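Long-range contacts in 3-carboxy-cis,cis-muconate cycloisomerase (Pseudomonas putida, PDB 1RE5), which is a cycloisomerase of the largely helical fumarase/aspartase superfamily, here assembled from four copies of the chain: residues D[186-194]-D[213-222]; D[260-271]-D[347-358]. One frame throughout, in Å; residues are numbered along the deposited sequence.

Contact 1 of 2, residues D[186-194]-D[213-222]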
loop_
_atom_site.group_PDB
_atom_site.type_symbol
_atom_site.label_atom_id
_atom_site.label_comp_id
_atom_site.label_asym_id
_atom_site.label_seq_id
_atom_site.Cartn_x
_atom_site.Cartn_y
_atom_site.Cartn_z
ATOM N N ARG D 186 20.535 -15.310 -7.471
ATOM C CA ARG D 186 20.037 -14.151 -8.200
ATOM C C ARG D 186 20.327 -12.859 -7.430
ATOM O O ARG D 186 20.734 -11.854 -8.009
ATOM C CB ARG D 186 18.539 -14.339 -8.374
ATOM C CG ARG D 186 17.916 -13.720 -9.555
ATOM C CD ARG D 186 16.434 -14.059 -9.514
ATOM N NE ARG D 186 16.178 -15.462 -9.824
ATOM C CZ ARG D 186 15.224 -16.200 -9.257
ATOM N NH1 ARG D 186 14.429 -15.683 -8.330
ATOM N NH2 ARG D 186 15.044 -17.458 -9.641
ATOM N N LEU D 187 20.136 -12.904 -6.117
ATOM C CA LEU D 187 20.327 -11.741 -5.254
ATOM C C LEU D 187 21.762 -11.348 -4.947
ATOM O O LEU D 187 22.107 -10.170 -5.001
ATOM C CB LEU D 187 19.610 -11.958 -3.922
ATOM C CG LEU D 187 19.820 -10.857 -2.882
ATOM C CD1 LEU D 187 19.068 -9.580 -3.274
ATOM C CD2 LEU D 187 19.327 -11.359 -1.544
ATOM N N LEU D 188 22.587 -12.332 -4.603
ATOM C CA LEU D 188 23.974 -12.083 -4.245
ATOM C C LEU D 188 24.882 -11.824 -5.440
ATOM O O LEU D 188 25.744 -12.644 -5.772
ATOM C CB LEU D 188 24.508 -13.256 -3.415
ATOM C CG LEU D 188 23.706 -13.544 -2.139
ATOM C CD1 LEU D 188 24.355 -14.661 -1.326
ATOM C CD2 LEU D 188 23.618 -12.275 -1.313
ATOM N N VAL D 189 24.679 -10.678 -6.082
ATOM C CA VAL D 189 25.481 -10.287 -7.229
ATOM C C VAL D 189 26.191 -8.972 -6.932
ATOM O O VAL D 189 25.770 -8.201 -6.058
ATOM C CB VAL D 189 24.619 -10.112 -8.504
ATOM C CG1 VAL D 189 24.122 -11.465 -8.984
ATOM C CG2 VAL D 189 23.443 -9.159 -8.227
ATOM N N LEU D 190 27.276 -8.732 -7.663
ATOM C CA LEU D 190 28.065 -7.525 -7.492
ATOM C C LEU D 190 27.458 -6.367 -8.282
ATOM O O LEU D 190 26.810 -6.582 -9.309
ATOM C CB LEU D 190 29.495 -7.766 -7.984
ATOM C CG LEU D 190 30.371 -6.509 -8.063
ATOM C CD1 LEU D 190 30.881 -6.160 -6.667
ATOM C CD2 LEU D 190 31.519 -6.738 -9.034
ATOM N N GLN D 191 27.658 -5.146 -7.788
ATOM C CA GLN D 191 27.179 -3.953 -8.478
ATOM C C GLN D 191 28.424 -3.148 -8.817
ATOM O O GLN D 191 28.968 -2.426 -7.966
ATOM C CB GLN D 191 26.278 -3.085 -7.596
ATOM C CG GLN D 191 25.742 -1.873 -8.353
ATOM C CD GLN D 191 24.644 -2.246 -9.337
ATOM O OE1 GLN D 191 23.455 -2.137 -9.015
ATOM N NE2 GLN D 191 25.029 -2.704 -10.527
ATOM N N PHE D 192 28.873 -3.274 -10.062
ATOM C CA PHE D 192 30.073 -2.575 -10.507
ATOM C C PHE D 192 29.858 -2.107 -11.940
ATOM O O PHE D 192 29.989 -2.891 -12.885
ATOM C CB PHE D 192 31.267 -3.535 -10.422
ATOM C CG PHE D 192 32.601 -2.875 -10.605
ATOM C CD1 PHE D 192 32.974 -1.792 -9.805
ATOM C CD2 PHE D 192 33.501 -3.355 -11.552
ATOM C CE1 PHE D 192 34.235 -1.197 -9.948
ATOM C CE2 PHE D 192 34.754 -2.771 -11.700
ATOM C CZ PHE D 192 35.124 -1.687 -10.894
ATOM N N GLY D 193 29.521 -0.835 -12.100
ATOM C CA GLY D 193 29.277 -0.329 -13.431
ATOM C C GLY D 193 29.850 1.046 -13.668
ATOM O O GLY D 193 29.928 1.487 -14.812
ATOM N N GLY D 194 30.254 1.730 -12.601
ATOM C CA GLY D 194 30.812 3.062 -12.763
ATOM C C GLY D 194 29.785 4.098 -13.212
ATOM O O GLY D 194 28.637 3.766 -13.522
ATOM N N LEU D 213 37.101 -8.550 -8.476
ATOM C CA LEU D 213 36.299 -7.928 -7.421
ATOM C C LEU D 213 35.187 -8.838 -6.897
ATOM O O LEU D 213 34.991 -8.963 -5.682
ATOM C CB LEU D 213 35.695 -6.621 -7.934
ATOM C CG LEU D 213 34.836 -5.834 -6.944
ATOM C CD1 LEU D 213 35.550 -5.707 -5.598
ATOM C CD2 LEU D 213 34.533 -4.456 -7.539
ATOM N N ALA D 214 34.464 -9.467 -7.820
ATOM C CA ALA D 214 33.375 -10.365 -7.461
ATOM C C ALA D 214 33.911 -11.485 -6.584
ATOM O O ALA D 214 33.397 -11.741 -5.490
ATOM C CB ALA D 214 32.743 -10.937 -8.716
ATOM N N GLU D 215 34.955 -12.145 -7.082
ATOM C CA GLU D 215 35.605 -13.246 -6.385
ATOM C C GLU D 215 36.092 -12.830 -4.991
ATOM O O GLU D 215 35.975 -13.584 -4.022
ATOM C CB GLU D 215 36.768 -13.728 -7.230
ATOM C CG GLU D 215 37.534 -14.871 -6.638
ATOM C CD GLU D 215 38.754 -15.185 -7.467
ATOM O OE1 GLU D 215 39.642 -14.296 -7.577
ATOM O OE2 GLU D 215 38.821 -16.312 -8.015
ATOM N N GLN D 216 36.638 -11.624 -4.903
ATOM C CA GLN D 216 37.128 -11.082 -3.639
ATOM C C GLN D 216 36.042 -11.030 -2.578
ATOM O O GLN D 216 36.277 -11.350 -1.412
ATOM C CB GLN D 216 37.665 -9.663 -3.851
ATOM C CG GLN D 216 39.073 -9.621 -4.392
ATOM C CD GLN D 216 40.081 -10.092 -3.371
ATOM O OE1 GLN D 216 41.135 -10.622 -3.720
ATOM N NE2 GLN D 216 39.764 -9.894 -2.096
ATOM N N LEU D 217 34.855 -10.601 -2.997
ATOM C CA LEU D 217 33.716 -10.466 -2.100
ATOM C C LEU D 217 32.859 -11.721 -2.051
ATOM O O LEU D 217 31.878 -11.776 -1.327
ATOM C CB LEU D 217 32.863 -9.278 -2.545
ATOM C CG LEU D 217 33.524 -7.902 -2.434
ATOM C CD1 LEU D 217 32.705 -6.880 -3.197
ATOM C CD2 LEU D 217 33.674 -7.512 -0.956
ATOM N N LYS D 218 33.231 -12.731 -2.820
ATOM C CA LYS D 218 32.460 -13.959 -2.842
ATOM C C LYS D 218 31.039 -13.689 -3.335
ATOM O O LYS D 218 30.058 -14.208 -2.789
ATOM C CB LYS D 218 32.422 -14.584 -1.451
ATOM C CG LYS D 218 33.748 -15.178 -1.008
ATOM C CD LYS D 218 33.581 -15.949 0.300
ATOM C CE LYS D 218 34.877 -16.608 0.760
ATOM N NZ LYS D 218 34.654 -17.335 2.054
ATOM N N LEU D 219 30.944 -12.859 -4.366
ATOM C CA LEU D 219 29.669 -12.529 -4.972
ATOM C C LEU D 219 29.740 -12.897 -6.441
ATOM O O LEU D 219 30.817 -12.893 -7.036
ATOM C CB LEU D 219 29.386 -11.031 -4.874
ATOM C CG LEU D 219 29.171 -10.417 -3.501
ATOM C CD1 LEU D 219 28.929 -8.923 -3.669
ATOM C CD2 LEU D 219 27.989 -11.091 -2.814
ATOM N N THR D 220 28.598 -13.207 -7.033
ATOM C CA THR D 220 28.571 -13.536 -8.440
ATOM C C THR D 220 28.641 -12.240 -9.254
ATOM O O THR D 220 28.297 -11.160 -8.767
ATOM C CB THR D 220 27.275 -14.263 -8.795
ATOM O OG1 THR D 220 27.162 -15.427 -7.978
ATOM C CG2 THR D 220 27.268 -14.689 -10.267
ATOM N N LEU D 221 29.109 -12.355 -10.488
ATOM C CA LEU D 221 29.192 -11.230 -11.387
ATOM C C LEU D 221 27.917 -11.340 -12.241
ATOM O O LEU D 221 27.686 -12.363 -12.893
ATOM C CB LEU D 221 30.440 -11.360 -12.256
ATOM C CG LEU D 221 30.735 -10.164 -13.156
ATOM C CD1 LEU D 221 31.054 -8.971 -12.289
ATOM C CD2 LEU D 221 31.898 -10.467 -14.075
ATOM N N PRO D 222 27.062 -10.300 -12.232
ATOM C CA PRO D 222 25.818 -10.320 -13.018
ATOM C C PRO D 222 26.084 -10.161 -14.513
ATOM O O PRO D 222 27.165 -9.733 -14.902
ATOM C CB PRO D 222 25.046 -9.134 -12.454
ATOM C CG PRO D 222 26.151 -8.148 -12.174
ATOM C CD PRO D 222 27.203 -9.022 -11.506
#

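Contact 2 of 2, residues D[260-271]-D[347-358]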
loop_
_atom_site.group_PDB
_atom_site.type_symbol
_atom_site.label_atom_id
_atom_site.label_comp_id
_atom_site.label_asym_id
_atom_site.label_seq_id
_atom_site.Cartn_x
_atom_site.Cartn_y
_atom_site.Cartn_z
ATOM N N THR D 260 -10.629 -15.713 25.948
ATOM C CA THR D 260 -11.213 -16.237 27.174
ATOM C C THR D 260 -12.305 -17.260 26.897
ATOM O O THR D 260 -12.419 -18.259 27.616
ATOM C CB THR D 260 -11.793 -15.118 28.031
ATOM O OG1 THR D 260 -10.755 -14.172 28.327
ATOM C CG2 THR D 260 -12.358 -15.689 29.327
ATOM N N GLU D 261 -13.114 -17.024 25.868
ATOM C CA GLU D 261 -14.152 -17.989 25.566
ATOM C C GLU D 261 -13.648 -19.219 24.797
ATOM O O GLU D 261 -14.445 -20.084 24.449
ATOM C CB GLU D 261 -15.334 -17.338 24.830
ATOM C CG GLU D 261 -14.991 -16.165 23.954
ATOM C CD GLU D 261 -14.927 -14.866 24.719
ATOM O OE1 GLU D 261 -15.979 -14.395 25.183
ATOM O OE2 GLU D 261 -13.824 -14.308 24.860
ATOM N N ALA D 262 -12.342 -19.308 24.533
ATOM C CA ALA D 262 -11.784 -20.488 23.843
ATOM C C ALA D 262 -10.796 -21.196 24.771
ATOM O O ALA D 262 -10.985 -22.359 25.112
ATOM C CB ALA D 262 -11.090 -20.088 22.570
ATOM N N GLY D 263 -9.747 -20.478 25.172
ATOM C CA GLY D 263 -8.736 -20.993 26.083
ATOM C C GLY D 263 -8.196 -22.357 25.750
ATOM O O GLY D 263 -8.133 -23.227 26.601
ATOM N N GLU D 264 -7.787 -22.549 24.508
ATOM C CA GLU D 264 -7.276 -23.840 24.094
ATOM C C GLU D 264 -5.757 -23.893 23.978
ATOM O O GLU D 264 -5.143 -24.911 24.297
ATOM C CB GLU D 264 -7.918 -24.234 22.769
ATOM C CG GLU D 264 -9.403 -24.416 22.885
ATOM C CD GLU D 264 -10.033 -24.831 21.584
ATOM O OE1 GLU D 264 -11.228 -25.203 21.591
ATOM O OE2 GLU D 264 -9.331 -24.780 20.553
ATOM N N VAL D 265 -5.146 -22.810 23.517
ATOM C CA VAL D 265 -3.702 -22.771 23.366
ATOM C C VAL D 265 -3.251 -21.460 23.961
ATOM O O VAL D 265 -3.969 -20.472 23.879
ATOM C CB VAL D 265 -3.290 -22.847 21.869
ATOM C CG1 VAL D 265 -1.825 -22.513 21.704
ATOM C CG2 VAL D 265 -3.544 -24.247 21.334
ATOM N N PHE D 266 -2.071 -21.442 24.566
ATOM C CA PHE D 266 -1.575 -20.220 25.186
ATOM C C PHE D 266 -0.103 -19.981 24.911
ATOM O O PHE D 266 0.674 -20.928 24.741
ATOM C CB PHE D 266 -1.733 -20.290 26.706
ATOM C CG PHE D 266 -3.132 -20.501 27.169
ATOM C CD1 PHE D 266 -3.921 -19.421 27.546
ATOM C CD2 PHE D 266 -3.665 -21.785 27.242
ATOM C CE1 PHE D 266 -5.214 -19.612 27.988
ATOM C CE2 PHE D 266 -4.964 -21.986 27.683
ATOM C CZ PHE D 266 -5.738 -20.891 28.058
ATOM N N GLU D 267 0.276 -18.707 24.888
ATOM C CA GLU D 267 1.665 -18.334 24.713
ATOM C C GLU D 267 2.359 -18.703 26.020
ATOM O O GLU D 267 1.733 -18.756 27.071
ATOM C CB GLU D 267 1.782 -16.838 24.502
ATOM C CG GLU D 267 1.580 -16.384 23.092
ATOM C CD GLU D 267 1.822 -14.902 22.963
ATOM O OE1 GLU D 267 2.702 -14.382 23.680
ATOM O OE2 GLU D 267 1.142 -14.259 22.144
ATOM N N PRO D 268 3.669 -18.939 25.978
ATOM C CA PRO D 268 4.412 -19.300 27.183
ATOM C C PRO D 268 4.336 -18.253 28.274
ATOM O O PRO D 268 3.841 -17.153 28.060
ATOM C CB PRO D 268 5.842 -19.431 26.679
ATOM C CG PRO D 268 5.683 -19.740 25.243
ATOM C CD PRO D 268 4.568 -18.848 24.824
ATOM N N SER D 269 4.892 -18.625 29.430
ATOM C CA SER D 269 4.999 -17.798 30.633
ATOM C C SER D 269 3.871 -18.018 31.639
ATOM O O SER D 269 3.092 -17.102 31.916
ATOM C CB SER D 269 5.093 -16.310 30.262
ATOM O OG SER D 269 5.666 -15.548 31.310
ATOM N N ALA D 270 3.802 -19.236 32.188
ATOM C CA ALA D 270 2.791 -19.629 33.187
ATOM C C ALA D 270 1.378 -19.703 32.584
ATOM O O ALA D 270 1.206 -19.486 31.377
ATOM C CB ALA D 270 2.819 -18.649 34.387
ATOM N N PRO D 271 0.352 -20.035 33.408
ATOM C CA PRO D 271 -1.030 -20.123 32.903
ATOM C C PRO D 271 -1.436 -18.909 32.052
ATOM O O PRO D 271 -2.087 -17.983 32.540
ATOM C CB PRO D 271 -1.851 -20.245 34.185
ATOM C CG PRO D 271 -0.957 -21.087 35.049
ATOM C CD PRO D 271 0.416 -20.465 34.822
ATOM N N GLY D 347 7.141 -23.077 23.139
ATOM C CA GLY D 347 6.629 -23.073 24.487
ATOM C C GLY D 347 5.140 -22.939 24.676
ATOM O O GLY D 347 4.701 -22.729 25.807
ATOM N N MET D 348 4.336 -23.078 23.630
ATOM C CA MET D 348 2.918 -22.902 23.869
ATOM C C MET D 348 2.303 -24.017 24.686
ATOM O O MET D 348 2.715 -25.166 24.592
ATOM C CB MET D 348 2.139 -22.650 22.566
ATOM C CG MET D 348 2.718 -23.257 21.343
ATOM S SD MET D 348 2.359 -24.967 21.311
ATOM C CE MET D 348 0.777 -24.932 20.423
ATOM N N GLU D 349 1.336 -23.627 25.515
ATOM C CA GLU D 349 0.604 -24.513 26.412
ATOM C C GLU D 349 -0.704 -24.951 25.794
ATOM O O GLU D 349 -1.493 -24.114 25.346
ATOM C CB GLU D 349 0.290 -23.786 27.715
ATOM C CG GLU D 349 1.507 -23.387 28.526
ATOM C CD GLU D 349 1.144 -22.507 29.698
ATOM O OE1 GLU D 349 0.289 -22.926 30.514
ATOM O OE2 GLU D 349 1.709 -21.399 29.800
ATOM N N VAL D 350 -0.957 -26.256 25.797
ATOM C CA VAL D 350 -2.184 -26.764 25.226
ATOM C C VAL D 350 -3.118 -27.291 26.307
ATOM O O VAL D 350 -2.674 -27.870 27.292
ATOM C CB VAL D 350 -1.888 -27.888 24.212
ATOM C CG1 VAL D 350 -3.184 -28.421 23.631
ATOM C CG2 VAL D 350 -0.983 -27.365 23.102
ATOM N N ASP D 351 -4.415 -27.057 26.129
ATOM C CA ASP D 351 -5.432 -27.540 27.058
ATOM C C ASP D 351 -6.379 -28.434 26.242
ATOM O O ASP D 351 -7.441 -27.998 25.773
ATOM C CB ASP D 351 -6.213 -26.381 27.671
ATOM C CG ASP D 351 -7.169 -26.838 28.784
ATOM O OD1 ASP D 351 -7.557 -28.032 28.816
ATOM O OD2 ASP D 351 -7.547 -25.993 29.625
ATOM N N ALA D 352 -5.964 -29.688 26.069
ATOM C CA ALA D 352 -6.727 -30.675 25.310
ATOM C C ALA D 352 -8.105 -30.926 25.886
ATOM O O ALA D 352 -9.042 -31.211 25.148
ATOM C CB ALA D 352 -5.958 -31.975 25.236
ATOM N N ALA D 353 -8.223 -30.823 27.206
ATOM C CA ALA D 353 -9.507 -31.040 27.880
ATOM C C ALA D 353 -10.492 -29.933 27.525
ATOM O O ALA D 353 -11.674 -30.200 27.286
ATOM C CB ALA D 353 -9.309 -31.100 29.386
ATOM N N ARG D 354 -10.003 -28.694 27.499
ATOM C CA ARG D 354 -10.836 -27.546 27.141
ATOM C C ARG D 354 -11.241 -27.649 25.661
ATOM O O ARG D 354 -12.362 -27.275 25.289
ATOM C CB ARG D 354 -10.074 -26.247 27.404
ATOM C CG ARG D 354 -10.840 -24.999 27.057
ATOM C CD ARG D 354 -12.233 -25.026 27.643
ATOM N NE ARG D 354 -12.979 -23.825 27.286
ATOM C CZ ARG D 354 -12.695 -22.609 27.739
ATOM N NH1 ARG D 354 -11.677 -22.426 28.577
ATOM N NH2 ARG D 354 -13.430 -21.574 27.341
ATOM N N MET D 355 -10.336 -28.168 24.827
ATOM C CA MET D 355 -10.638 -28.346 23.412
ATOM C C MET D 355 -11.776 -29.363 23.267
ATOM O O MET D 355 -12.649 -29.210 22.416
ATOM C CB MET D 355 -9.420 -28.856 22.649
ATOM C CG MET D 355 -8.193 -27.997 22.738
ATOM S SD MET D 355 -6.948 -28.694 21.643
ATOM C CE MET D 355 -5.782 -27.343 21.494
ATOM N N ARG D 356 -11.754 -30.408 24.092
ATOM C CA ARG D 356 -12.798 -31.434 24.077
ATOM C C ARG D 356 -14.123 -30.804 24.462
ATOM O O ARG D 356 -15.145 -31.017 23.810
ATOM C CB ARG D 356 -12.485 -32.542 25.087
ATOM C CG ARG D 356 -11.642 -33.694 24.560
ATOM C CD ARG D 356 -12.479 -34.682 23.746
ATOM N NE ARG D 356 -11.679 -35.811 23.247
ATOM C CZ ARG D 356 -12.172 -36.839 22.548
ATOM N NH1 ARG D 356 -13.473 -36.893 22.260
ATOM N NH2 ARG D 356 -11.363 -37.806 22.120
ATOM N N ARG D 357 -14.084 -30.031 25.541
ATOM C CA ARG D 357 -15.261 -29.364 26.074
ATOM C C ARG D 357 -15.865 -28.423 25.035
ATOM O O ARG D 357 -17.079 -28.423 24.821
ATOM C CB ARG D 357 -14.868 -28.596 27.330
ATOM C CG ARG D 357 -15.887 -28.624 28.445
ATOM C CD ARG D 357 -15.317 -27.933 29.685
ATOM N NE ARG D 357 -14.027 -28.518 30.060
ATOM C CZ ARG D 357 -12.971 -27.819 30.480
ATOM N NH1 ARG D 357 -13.042 -26.491 30.590
ATOM N NH2 ARG D 357 -11.830 -28.449 30.768
ATOM N N ASN D 358 -15.017 -27.631 24.382
ATOM C CA ASN D 358 -15.492 -26.702 23.369
ATOM C C ASN D 358 -16.119 -27.441 22.196
ATOM O O ASN D 358 -17.045 -26.938 21.563
ATOM C CB ASN D 358 -14.344 -25.829 22.859
ATOM C CG ASN D 358 -13.819 -24.873 23.908
ATOM O OD1 ASN D 358 -14.476 -24.601 24.913
ATOM N ND2 ASN D 358 -12.633 -24.341 23.668
HETATM O O HOH W 1 -8.466 -23.455 29.371
HETATM O O HOH W 2 -11.959 -27.361 20.215
#

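Contact 1 of 2, residues D[186-194]-D[213-222]
Leu190 packs its branched end against helix 206-217 and the chain after it, the closely packed part of the contact: CD1 lies 4.0 Å from Leu217 CD1, and CD2 is 4.0 Å from Leu221 CD1. Both methyls also rest on CG of Leu213, whose side chain crosses that of Leu190 at about a right angle. CG of Leu190 stands anti to the backbone N (chi1 171°), which carries the fork over to these leucines. Leu213 also makes a CH-pi contact with Phe192 through CD2, which sits over one ring face, 3.9 Å from the centroid and offset toward the rim. Phe31, Ala34 and Ala38 of helix 21-40 also pack against Leu213. The backbones meet in a single beta bridge, Val189 with Thr220, joining the chain that leaves helix 162-187 to the chain that leaves helix 206-217 through a Schellman motif at Lys218. Leu190 N donates to Thr220 O at 2.9 Å, nearly head-on to the carbonyl, and Thr220 N returns a bond to Leu188 O at 3.2 Å. On the solvent side of the bridge the contact thins. The side chain of Leu188 touches through CB, 4.1 Å from Leu219 CD2, while Thr220 is exposed and the Lys218 chain leads away. On the buried flank, Pro222 CB packs 4.1 Å from Val189 CB, and Trp226 NE1 donates to Leu190 O.

Contact 2 of 2, residues D[260-271]-D[347-358]
Val265 turns one methyl to each of two methionines: CG1 meets Met348 CE at 3.8 Å, and CG2 meets Met355 CE, also at 3.8 Å. With CG1 anti to the backbone N (chi1 168°) and CG2 beside it, each branch faces a different partner. This apolar centre lies on one face of a two-stranded antiparallel sheet, 265-266 with 349-350, in which Val265 and Val350 form the non-hydrogen-bonded pair. Leu162 of helix 162-187 packs on Val350 and Met355. Phe266 and Glu349, a hydrogen-bonded pair with side chains on the other face, exchange both backbone bonds; Phe266 N reaches Glu349 O at 2.8 Å. Two residues along, Asp351 N donates to Glu264 O, and Asp351 serves as N-cap of helix 352-359, its OD1 taking the Arg354 N-H from above the carboxylate plane. Glu264 lies obliquely across Met355 before turning polar: OE1 accepts from Asn358 ND2 at 2.7 Å, the carboxylate and amide planes only 23° apart, while OE2 forms a salt bridge with Arg151 of the same chain. The other ND2 proton goes to Ala262 O at 3.0 Å. That same oxygen sits 3.1 Å above the centre of the Arg354 guanidinium, whose NE is held by Asn358 OD1. At the outer edge a water donates to both Gly263 O, at 2.8 Å, and Asp351 OD2.

Contacts 1 and 2 lie on opposite sides of the chain's centre, their own centres about 50 Å apart and their nearest atoms about 30 Å apart. Helix 162-187 relates them: contact 1 begins where its last turn runs out, while Leu162 at its start packs against contact 2. Contact 1 is mostly buried and leucine-rich, and its cross-segment hydrogen bonds are backbone to backbone. Contact 2, only partly buried, keeps a small valine-methionine core and flanks it with carboxylate, amide, guanidinium and water. Segment 186-194 reaches the second subunit through Arg186, and Leu221 packs on Arg440 of that subunit; Thr260 and Glu261 meet the third subunit.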